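PDB 4I1D: ABC transporter substrate-binding protein from Bradyrhizobium japonicum, which probably serves as the periplasmic solute receptor of an ABC importer, with D-malate bound here and polyamines such as putrescine and spermidine as possible ligands. Local coordinates for residues Ile5-Tyr14 / Ile56-Thr64; Ala13-Ile22 / His257-Tyr267. All blocks are in the same frame, centred on the assembly; numbering follows the deposited sequence.

Contact 1 of 2, residues Ile5-Tyr14 / Ile56-Thr64; sequences ITFVSQGGAY and IWDVVDTPT
F7 beside V59 and V8 beside V60 align strands 5-9 and 59-63 in parallel within the periplasmic binding protein fold, a worked example of a pairing flanked by one carboxylate, D58, and gripped by another, D61, beside the end of strand 5-9. Backbone bonds run V59 N to T6 O, V8 N to V59 O and D61 N to V8 O. D58 N reaches T6 O, and D58 OD2 accepts from T6 N at 2.9 Å through its anti lone pair, OD1 from N241 N. Packing is tightest where V8 CG2, the branch beside the backbone N, makes a CH-pi contact over one face of the W57 five-membered ring, 3.3 Å from W57 CG; W57 NE1 is tied to D37. On the opposite face F7 CD1 and V59 CG1 pack normally, 3.8 Å apart, beside helix 242-252. Looser is the partly exposed end at Q10 and P63, where Q10 OE1 faces D61 O at 3.5 Å, two acceptors without a bond. D61 is gripped, OD1 by T231 OG1. D61 OD2 accepts from S9 OG at 2.7 Å on its anti lone pair and from Y14 OH at 2.6 Å on the syn side, 23° out of the carboxylate plane.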
loop_
_atom_site.group_PDB
_atom_site.type_symbol
_atom_site.label_atom_id
_atom_site.label_comp_id
_atom_site.label_asym_id
_atom_site.label_seq_id
_atom_site.Cartn_x
_atom_site.Cartn_y
_atom_site.Cartn_z
ATOM N N ILE A 5 -43.842 -10.911 -9.594
ATOM C CA ILE A 5 -42.459 -11.021 -10.008
ATOM C C ILE A 5 -41.759 -9.739 -9.587
ATOM O O ILE A 5 -42.404 -8.754 -9.222
ATOM C CB ILE A 5 -42.306 -11.147 -11.540
ATOM C CG1 ILE A 5 -42.921 -9.929 -12.238
ATOM C CG2 ILE A 5 -42.898 -12.455 -12.044
ATOM C CD1 ILE A 5 -42.484 -9.760 -13.679
ATOM N N THR A 6 -40.433 -9.759 -9.629
ATOM C CA THR A 6 -39.663 -8.542 -9.456
ATOM C C THR A 6 -38.957 -8.242 -10.772
ATOM O O THR A 6 -38.196 -9.068 -11.288
ATOM C CB THR A 6 -38.652 -8.647 -8.309
ATOM O OG1 THR A 6 -39.356 -8.743 -7.069
ATOM C CG2 THR A 6 -37.765 -7.407 -8.266
ATOM N N PHE A 7 -39.254 -7.067 -11.313
ATOM C CA PHE A 7 -38.719 -6.607 -12.586
ATOM C C PHE A 7 -37.647 -5.545 -12.323
ATOM O O PHE A 7 -37.877 -4.606 -11.563
ATOM C CB PHE A 7 -39.857 -6.005 -13.408
ATOM C CG PHE A 7 -39.407 -5.356 -14.679
ATOM C CD1 PHE A 7 -39.288 -6.098 -15.846
ATOM C CD2 PHE A 7 -39.099 -4.007 -14.711
ATOM C CE1 PHE A 7 -38.876 -5.501 -17.023
ATOM C CE2 PHE A 7 -38.679 -3.399 -15.886
ATOM C CZ PHE A 7 -38.564 -4.148 -17.045
ATOM N N VAL A 8 -36.486 -5.681 -12.955
ATOM C CA VAL A 8 -35.374 -4.773 -12.688
ATOM C C VAL A 8 -34.898 -4.053 -13.954
ATOM O O VAL A 8 -34.596 -4.692 -14.958
ATOM C CB VAL A 8 -34.183 -5.547 -12.085
ATOM C CG1 VAL A 8 -33.040 -4.602 -11.763
ATOM C CG2 VAL A 8 -34.634 -6.324 -10.847
ATOM N N SER A 9 -34.816 -2.726 -13.896
ATOM C CA SER A 9 -34.304 -1.932 -15.012
ATOM C C SER A 9 -33.392 -0.815 -14.487
ATOM O O SER A 9 -32.833 -0.935 -13.397
ATOM C CB SER A 9 -35.460 -1.373 -15.862
ATOM O OG SER A 9 -34.983 -0.704 -17.024
ATOM N N GLN A 10 -33.247 0.269 -15.249
ATOM C CA GLN A 10 -32.236 1.284 -14.937
ATOM C C GLN A 10 -32.778 2.540 -14.253
ATOM O O GLN A 10 -32.033 3.498 -14.030
ATOM C CB GLN A 10 -31.437 1.671 -16.190
ATOM C CG GLN A 10 -30.189 0.838 -16.430
ATOM C CD GLN A 10 -30.268 0.018 -17.708
ATOM O OE1 GLN A 10 -31.184 -0.787 -17.887
ATOM N NE2 GLN A 10 -29.305 0.224 -18.607
ATOM N N GLY A 11 -34.063 2.533 -13.917
ATOM C CA GLY A 11 -34.663 3.619 -13.157
ATOM C C GLY A 11 -34.869 4.893 -13.959
ATOM O O GLY A 11 -34.788 4.877 -15.186
ATOM N N GLY A 12 -35.156 5.994 -13.265
ATOM C CA GLY A 12 -35.226 7.304 -13.896
ATOM C C GLY A 12 -36.388 7.467 -14.863
ATOM O O GLY A 12 -37.399 6.760 -14.744
ATOM N N ALA A 13 -36.255 8.399 -15.813
ATOM C CA ALA A 13 -37.341 8.661 -16.760
ATOM C C ALA A 13 -37.662 7.403 -17.558
ATOM O O ALA A 13 -38.828 7.103 -17.834
ATOM C CB ALA A 13 -36.986 9.802 -17.689
ATOM N N TYR A 14 -36.613 6.671 -17.922
ATOM C CA TYR A 14 -36.753 5.429 -18.679
ATOM C C TYR A 14 -37.660 4.409 -17.980
ATOM O O TYR A 14 -38.611 3.919 -18.580
ATOM C CB TYR A 14 -35.375 4.833 -18.980
ATOM C CG TYR A 14 -35.381 3.448 -19.600
ATOM C CD1 TYR A 14 -36.211 3.136 -20.671
ATOM C CD2 TYR A 14 -34.528 2.461 -19.125
ATOM C CE1 TYR A 14 -36.196 1.870 -21.235
ATOM C CE2 TYR A 14 -34.500 1.208 -19.681
ATOM C CZ TYR A 14 -35.334 0.905 -20.731
ATOM O OH TYR A 14 -35.302 -0.373 -21.264
ATOM N N ILE A 56 -33.377 -12.983 -5.715
ATOM C CA ILE A 56 -34.556 -12.174 -5.384
ATOM C C ILE A 56 -35.190 -11.545 -6.635
ATOM O O ILE A 56 -36.366 -11.208 -6.619
ATOM C CB ILE A 56 -34.257 -11.052 -4.354
ATOM C CG1 ILE A 56 -33.161 -10.119 -4.873
ATOM C CG2 ILE A 56 -33.875 -11.637 -3.001
ATOM C CD1 ILE A 56 -32.779 -9.036 -3.888
ATOM N N TRP A 57 -34.415 -11.390 -7.713
ATOM C CA TRP A 57 -34.941 -10.811 -8.960
ATOM C C TRP A 57 -35.454 -11.896 -9.901
ATOM O O TRP A 57 -34.903 -13.000 -9.934
ATOM C CB TRP A 57 -33.854 -10.017 -9.689
ATOM C CG TRP A 57 -33.386 -8.786 -8.977
ATOM C CD1 TRP A 57 -34.056 -8.080 -8.009
ATOM C CD2 TRP A 57 -32.138 -8.117 -9.172
ATOM N NE1 TRP A 57 -33.297 -7.009 -7.599
ATOM C CE2 TRP A 57 -32.112 -7.013 -8.292
ATOM C CE3 TRP A 57 -31.035 -8.345 -10.006
ATOM C CZ2 TRP A 57 -31.030 -6.134 -8.228
ATOM C CZ3 TRP A 57 -29.961 -7.478 -9.933
ATOM C CH2 TRP A 57 -29.966 -6.385 -9.051
ATOM N N ASP A 58 -36.495 -11.586 -10.671
ATOM C CA ASP A 58 -37.011 -12.521 -11.682
ATOM C C ASP A 58 -36.601 -12.104 -13.092
ATOM O O ASP A 58 -35.949 -12.854 -13.831
ATOM C CB ASP A 58 -38.538 -12.612 -11.614
ATOM C CG ASP A 58 -39.035 -13.228 -10.305
ATOM O OD1 ASP A 58 -38.744 -14.419 -10.067
ATOM O OD2 ASP A 58 -39.725 -12.532 -9.522
ATOM N N VAL A 59 -36.997 -10.895 -13.457
ATOM C CA VAL A 59 -36.818 -10.414 -14.809
ATOM C C VAL A 59 -35.926 -9.182 -14.800
ATOM O O VAL A 59 -36.146 -8.250 -14.031
ATOM C CB VAL A 59 -38.165 -10.078 -15.465
ATOM C CG1 VAL A 59 -37.951 -9.516 -16.855
ATOM C CG2 VAL A 59 -39.057 -11.318 -15.512
ATOM N N VAL A 60 -34.918 -9.199 -15.663
ATOM C CA VAL A 60 -33.973 -8.104 -15.788
ATOM C C VAL A 60 -33.969 -7.537 -17.202
ATOM O O VAL A 60 -33.945 -8.276 -18.184
ATOM C CB VAL A 60 -32.553 -8.559 -15.416
ATOM C CG1 VAL A 60 -31.547 -7.468 -15.721
ATOM C CG2 VAL A 60 -32.510 -8.933 -13.936
ATOM N N ASP A 61 -34.021 -6.215 -17.284
ATOM C CA ASP A 61 -33.914 -5.491 -18.540
ATOM C C ASP A 61 -32.487 -4.962 -18.644
ATOM O O ASP A 61 -32.076 -4.142 -17.829
ATOM C CB ASP A 61 -34.897 -4.326 -18.538
ATOM C CG ASP A 61 -34.616 -3.326 -19.634
ATOM O OD1 ASP A 61 -34.299 -3.767 -20.761
ATOM O OD2 ASP A 61 -34.711 -2.103 -19.368
ATOM N N THR A 62 -31.733 -5.427 -19.638
ATOM C CA THR A 62 -30.310 -5.102 -19.708
ATOM C C THR A 62 -29.789 -5.047 -21.154
ATOM O O THR A 62 -30.372 -5.669 -22.046
ATOM C CB THR A 62 -29.512 -6.144 -18.887
ATOM O OG1 THR A 62 -28.165 -5.696 -18.685
ATOM C CG2 THR A 62 -29.505 -7.489 -19.604
ATOM N N PRO A 63 -28.692 -4.296 -21.398
ATOM C CA PRO A 63 -28.104 -4.324 -22.740
ATOM C C PRO A 63 -27.945 -5.746 -23.262
ATOM O O PRO A 63 -27.479 -6.644 -22.569
ATOM C CB PRO A 63 -26.741 -3.652 -22.537
ATOM C CG PRO A 63 -27.032 -2.639 -21.464
ATOM C CD PRO A 63 -27.983 -3.348 -20.517
ATOM N N THR A 64 -28.349 -5.922 -24.506
ATOM C CA THR A 64 -28.540 -7.228 -25.105
ATOM C C THR A 64 -27.284 -8.108 -25.047
ATOM O O THR A 64 -27.373 -9.324 -24.885
ATOM C CB THR A 64 -29.036 -7.037 -26.550
ATOM O OG1 THR A 64 -30.251 -6.279 -26.517
ATOM C CG2 THR A 64 -29.286 -8.354 -27.230
#

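Contact 2 of 2, residues Ala13-Ile22 / His257-Tyr267. With SO4 (sulfate ion), chain J.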
loop_
_atom_site.group_PDB
_atom_site.type_symbol
_atom_site.label_atom_id
_atom_site.label_comp_id
_atom_site.label_asym_id
_atom_site.label_seq_id
_atom_site.Cartn_x
_atom_site.Cartn_y
_atom_site.Cartn_z
ATOM N N ALA A 13 -36.255 8.399 -15.813
ATOM C CA ALA A 13 -37.341 8.661 -16.760
ATOM C C ALA A 13 -37.662 7.403 -17.558
ATOM O O ALA A 13 -38.828 7.103 -17.834
ATOM C CB ALA A 13 -36.986 9.802 -17.689
ATOM N N TYR A 14 -36.613 6.671 -17.922
ATOM C CA TYR A 14 -36.753 5.429 -18.679
ATOM C C TYR A 14 -37.660 4.409 -17.980
ATOM O O TYR A 14 -38.611 3.919 -18.580
ATOM C CB TYR A 14 -35.375 4.833 -18.980
ATOM C CG TYR A 14 -35.381 3.448 -19.600
ATOM C CD1 TYR A 14 -36.211 3.136 -20.671
ATOM C CD2 TYR A 14 -34.528 2.461 -19.125
ATOM C CE1 TYR A 14 -36.196 1.870 -21.235
ATOM C CE2 TYR A 14 -34.500 1.208 -19.681
ATOM C CZ TYR A 14 -35.334 0.905 -20.731
ATOM O OH TYR A 14 -35.302 -0.373 -21.264
ATOM N N GLN A 15 -37.383 4.090 -16.718
ATOM C CA GLN A 15 -38.213 3.100 -16.019
ATOM C C GLN A 15 -39.619 3.636 -15.739
ATOM O O GLN A 15 -40.583 2.872 -15.688
ATOM C CB GLN A 15 -37.547 2.617 -14.723
ATOM C CG GLN A 15 -38.219 1.399 -14.088
ATOM C CD GLN A 15 -37.263 0.571 -13.217
ATOM O OE1 GLN A 15 -36.045 0.624 -13.384
ATOM N NE2 GLN A 15 -37.823 -0.199 -12.292
ATOM N N ALA A 16 -39.748 4.946 -15.543
ATOM C CA ALA A 16 -41.082 5.503 -15.317
ATOM C C ALA A 16 -41.926 5.332 -16.589
ATOM O O ALA A 16 -43.125 5.056 -16.529
ATOM C CB ALA A 16 -41.004 6.967 -14.917
ATOM N N ALA A 17 -41.283 5.492 -17.739
ATOM C CA ALA A 17 -41.971 5.372 -19.021
ATOM C C ALA A 17 -42.401 3.931 -19.261
ATOM O O ALA A 17 -43.479 3.683 -19.796
ATOM C CB ALA A 17 -41.077 5.855 -20.149
ATOM N N GLN A 18 -41.543 2.989 -18.866
ATOM C CA GLN A 18 -41.843 1.569 -18.976
ATOM C C GLN A 18 -43.055 1.227 -18.144
ATOM O O GLN A 18 -43.866 0.374 -18.512
ATOM C CB GLN A 18 -40.675 0.732 -18.457
ATOM C CG GLN A 18 -39.424 0.773 -19.310
ATOM C CD GLN A 18 -38.321 -0.014 -18.648
ATOM O OE1 GLN A 18 -38.496 -1.192 -18.370
ATOM N NE2 GLN A 18 -37.200 0.645 -18.340
ATOM N N THR A 19 -43.148 1.879 -16.994
ATOM C CA THR A 19 -44.213 1.606 -16.051
ATOM C C THR A 19 -45.551 1.995 -16.664
ATOM O O THR A 19 -46.500 1.211 -16.647
ATOM C CB THR A 19 -43.970 2.348 -14.723
ATOM O OG1 THR A 19 -42.834 1.769 -14.066
ATOM C CG2 THR A 19 -45.197 2.264 -13.803
ATOM N N VAL A 20 -45.620 3.199 -17.221
ATOM C CA VAL A 20 -46.855 3.676 -17.823
ATOM C C VAL A 20 -47.248 2.836 -19.036
ATOM O O VAL A 20 -48.390 2.396 -19.158
ATOM C CB VAL A 20 -46.729 5.129 -18.264
ATOM C CG1 VAL A 20 -47.996 5.563 -18.978
ATOM C CG2 VAL A 20 -46.469 6.012 -17.060
ATOM N N ALA A 21 -46.281 2.605 -19.920
ATOM C CA ALA A 21 -46.521 1.942 -21.195
ATOM C C ALA A 21 -46.643 0.432 -21.086
ATOM O O ALA A 21 -47.422 -0.182 -21.814
ATOM C CB ALA A 21 -45.399 2.280 -22.172
ATOM N N ILE A 22 -45.858 -0.173 -20.200
ATOM C CA ILE A 22 -45.691 -1.626 -20.225
ATOM C C ILE A 22 -46.011 -2.377 -18.933
ATOM O O ILE A 22 -46.812 -3.311 -18.949
ATOM C CB ILE A 22 -44.286 -2.010 -20.705
ATOM C CG1 ILE A 22 -44.109 -1.585 -22.164
ATOM C CG2 ILE A 22 -44.069 -3.502 -20.543
ATOM C CD1 ILE A 22 -42.766 -1.894 -22.721
ATOM N N HIS A 257 -48.538 -2.744 -26.243
ATOM C CA HIS A 257 -47.812 -2.260 -25.071
ATOM C C HIS A 257 -46.506 -1.627 -25.529
ATOM O O HIS A 257 -46.127 -0.542 -25.086
ATOM C CB HIS A 257 -47.526 -3.400 -24.089
ATOM C CG HIS A 257 -48.753 -3.963 -23.441
ATOM N ND1 HIS A 257 -48.751 -5.161 -22.756
ATOM C CD2 HIS A 257 -50.022 -3.494 -23.374
ATOM C CE1 HIS A 257 -49.964 -5.404 -22.296
ATOM N NE2 HIS A 257 -50.755 -4.408 -22.655
ATOM N N GLN A 258 -45.834 -2.321 -26.438
ATOM C CA GLN A 258 -44.583 -1.865 -27.011
ATOM C C GLN A 258 -44.738 -0.560 -27.792
ATOM O O GLN A 258 -43.929 0.347 -27.646
ATOM C CB GLN A 258 -44.012 -2.961 -27.912
ATOM C CG GLN A 258 -43.316 -4.081 -27.142
ATOM C CD GLN A 258 -41.854 -3.772 -26.907
ATOM O OE1 GLN A 258 -41.142 -3.383 -27.834
ATOM N NE2 GLN A 258 -41.396 -3.932 -25.663
ATOM N N ALA A 259 -45.772 -0.469 -28.624
ATOM C CA ALA A 259 -46.011 0.745 -29.391
ATOM C C ALA A 259 -46.276 1.928 -28.459
ATOM O O ALA A 259 -46.113 3.082 -28.849
ATOM C CB ALA A 259 -47.184 0.556 -30.402
ATOM N N ASN A 260 -46.681 1.645 -27.225
ATOM C CA ASN A 260 -46.969 2.720 -26.279
ATOM C C ASN A 260 -45.727 3.310 -25.622
ATOM O O ASN A 260 -45.765 4.425 -25.101
ATOM C CB ASN A 260 -47.967 2.276 -25.212
ATOM C CG ASN A 260 -49.404 2.585 -25.602
ATOM O OD1 ASN A 260 -49.959 3.617 -25.217
ATOM N ND2 ASN A 260 -50.010 1.694 -26.378
ATOM N N LEU A 261 -44.626 2.567 -25.652
ATOM C CA LEU A 261 -43.406 3.020 -24.980
ATOM C C LEU A 261 -42.873 4.351 -25.530
ATOM O O LEU A 261 -42.635 5.287 -24.761
ATOM C CB LEU A 261 -42.316 1.943 -24.995
ATOM C CG LEU A 261 -41.013 2.408 -24.348
ATOM C CD1 LEU A 261 -41.257 2.805 -22.907
ATOM C CD2 LEU A 261 -39.946 1.329 -24.435
ATOM N N PRO A 262 -42.687 4.441 -26.859
ATOM C CA PRO A 262 -42.227 5.683 -27.501
ATOM C C PRO A 262 -43.242 6.817 -27.420
ATOM O O PRO A 262 -42.980 7.922 -27.894
ATOM C CB PRO A 262 -42.031 5.271 -28.963
ATOM C CG PRO A 262 -42.880 4.069 -29.140
ATOM C CD PRO A 262 -42.816 3.343 -27.831
ATOM N N LEU A 263 -44.406 6.558 -26.846
ATOM C CA LEU A 263 -45.328 7.651 -26.600
ATOM C C LEU A 263 -44.846 8.428 -25.374
ATOM O O LEU A 263 -45.266 9.561 -25.129
ATOM C CB LEU A 263 -46.750 7.132 -26.392
ATOM C CG LEU A 263 -47.424 6.510 -27.617
ATOM C CD1 LEU A 263 -48.921 6.339 -27.370
ATOM C CD2 LEU A 263 -47.197 7.380 -28.828
ATOM N N HIS A 264 -43.940 7.820 -24.615
ATOM C CA HIS A 264 -43.566 8.363 -23.315
ATOM C C HIS A 264 -42.080 8.660 -23.198
ATOM O O HIS A 264 -41.634 9.331 -22.263
ATOM C CB HIS A 264 -44.039 7.424 -22.201
ATOM C CG HIS A 264 -45.533 7.363 -22.082
ATOM N ND1 HIS A 264 -46.270 6.268 -22.475
ATOM C CD2 HIS A 264 -46.428 8.285 -21.653
ATOM C CE1 HIS A 264 -47.556 6.510 -22.279
ATOM N NE2 HIS A 264 -47.678 7.727 -21.781
ATOM N N ILE A 265 -41.317 8.171 -24.163
ATOM C CA ILE A 265 -39.884 8.387 -24.165
ATOM C C ILE A 265 -39.333 8.119 -25.557
ATOM O O ILE A 265 -39.899 7.336 -26.317
ATOM C CB ILE A 265 -39.182 7.519 -23.098
ATOM C CG1 ILE A 265 -37.774 8.053 -22.812
ATOM C CG2 ILE A 265 -39.195 6.035 -23.501
ATOM C CD1 ILE A 265 -37.117 7.411 -21.616
ATOM N N ASP A 266 -38.238 8.795 -25.879
ATOM C CA ASP A 266 -37.649 8.777 -27.212
ATOM C C ASP A 266 -36.851 7.497 -27.514
ATOM O O ASP A 266 -35.729 7.560 -28.023
ATOM C CB ASP A 266 -36.749 10.009 -27.376
ATOM C CG ASP A 266 -36.355 10.255 -28.814
ATOM O OD1 ASP A 266 -37.177 9.946 -29.707
ATOM O OD2 ASP A 266 -35.228 10.752 -29.052
ATOM N N TYR A 267 -37.416 6.339 -27.193
ATOM C CA TYR A 267 -36.760 5.078 -27.512
ATOM C C TYR A 267 -37.652 4.275 -28.436
ATOM O O TYR A 267 -38.862 4.488 -28.469
ATOM C CB TYR A 267 -36.418 4.300 -26.241
ATOM C CG TYR A 267 -35.396 5.025 -25.391
ATOM C CD1 TYR A 267 -34.339 5.704 -25.984
ATOM C CD2 TYR A 267 -35.495 5.058 -23.998
ATOM C CE1 TYR A 267 -33.394 6.389 -25.219
ATOM C CE2 TYR A 267 -34.547 5.747 -23.220
ATOM C CZ TYR A 267 -33.501 6.410 -23.843
ATOM O OH TYR A 267 -32.552 7.092 -23.101
HETATM S S SO4 J . -38.875 12.451 -25.208
HETATM O O1 SO4 J . -40.239 11.951 -25.049
HETATM O O2 SO4 J . -37.926 11.369 -24.963
HETATM O O3 SO4 J . -38.710 12.955 -26.570
HETATM O O4 SO4 J . -38.623 13.527 -24.250
#
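A17 and A21 turn their methyl groups onto the 257-267 segment, an instance of small residues letting a helix lie close against a neighbouring backbone: A21 CB comes within 3.5 Å of L261 CA. No hydrogen bond joins the segments, so shape carries the contact. I265 shows this atom by atom. Its CB lies 3.9 Å from A17 CB, and its CG2 branch meets the same methyl. CG1, anti to the backbone N (chi1 -163°) and 4.0 Å from O2 of a bound sulfate, carries the chain obliquely toward the N-terminal turn of the helix, and the terminal CD1 ends 3.6 Å from Y14 CA, near the edge of the Y14 ring. With an alanine here, the CG2 and CD1 contacts would go, and a gap would probably open beside A17 and under Y14. Past I265, D266 N bonds weakly to that sulfate, probably from the crystallisation liquor, and Y267 sends its ring edge toward the face of Y14 in an offset edge-to-face pair, planes at 84°. At the exposed border V20 CG1 makes a CH-pi contact over one face of the H264 imidazole, 3.5 Å from H264 CE1, with L263 CB over the opposite face. Helix 12-30 meets the end of helix 255-260 and its following loop along one side, and Y102 of strand 100-112 along an adjoining side, through Y14 and I22; Y267 reaches Y105 of that strand.

From the N terminus the chain runs along strand 4-9 into helix 12-30, so the first segments of both contacts overlap at A13 and Y14. Contact 1 closes first, after 41 mostly helical residues, when strand 59-63 returns beside the first strand. Contact 2 waits for 234 residues, during which the chain builds strands 100-112 and 219-235 and passes the malate-binding G187 and R208. Because 56-64 falls between the two segments of contact 2, the loops cross rather than nest. Sheet and helix layers are thereby tied together, with a probable hydrogen bond from Q18 NE2 to S9 OG joining them directly, and the late 257-267 segment is secured to the chain's beginning.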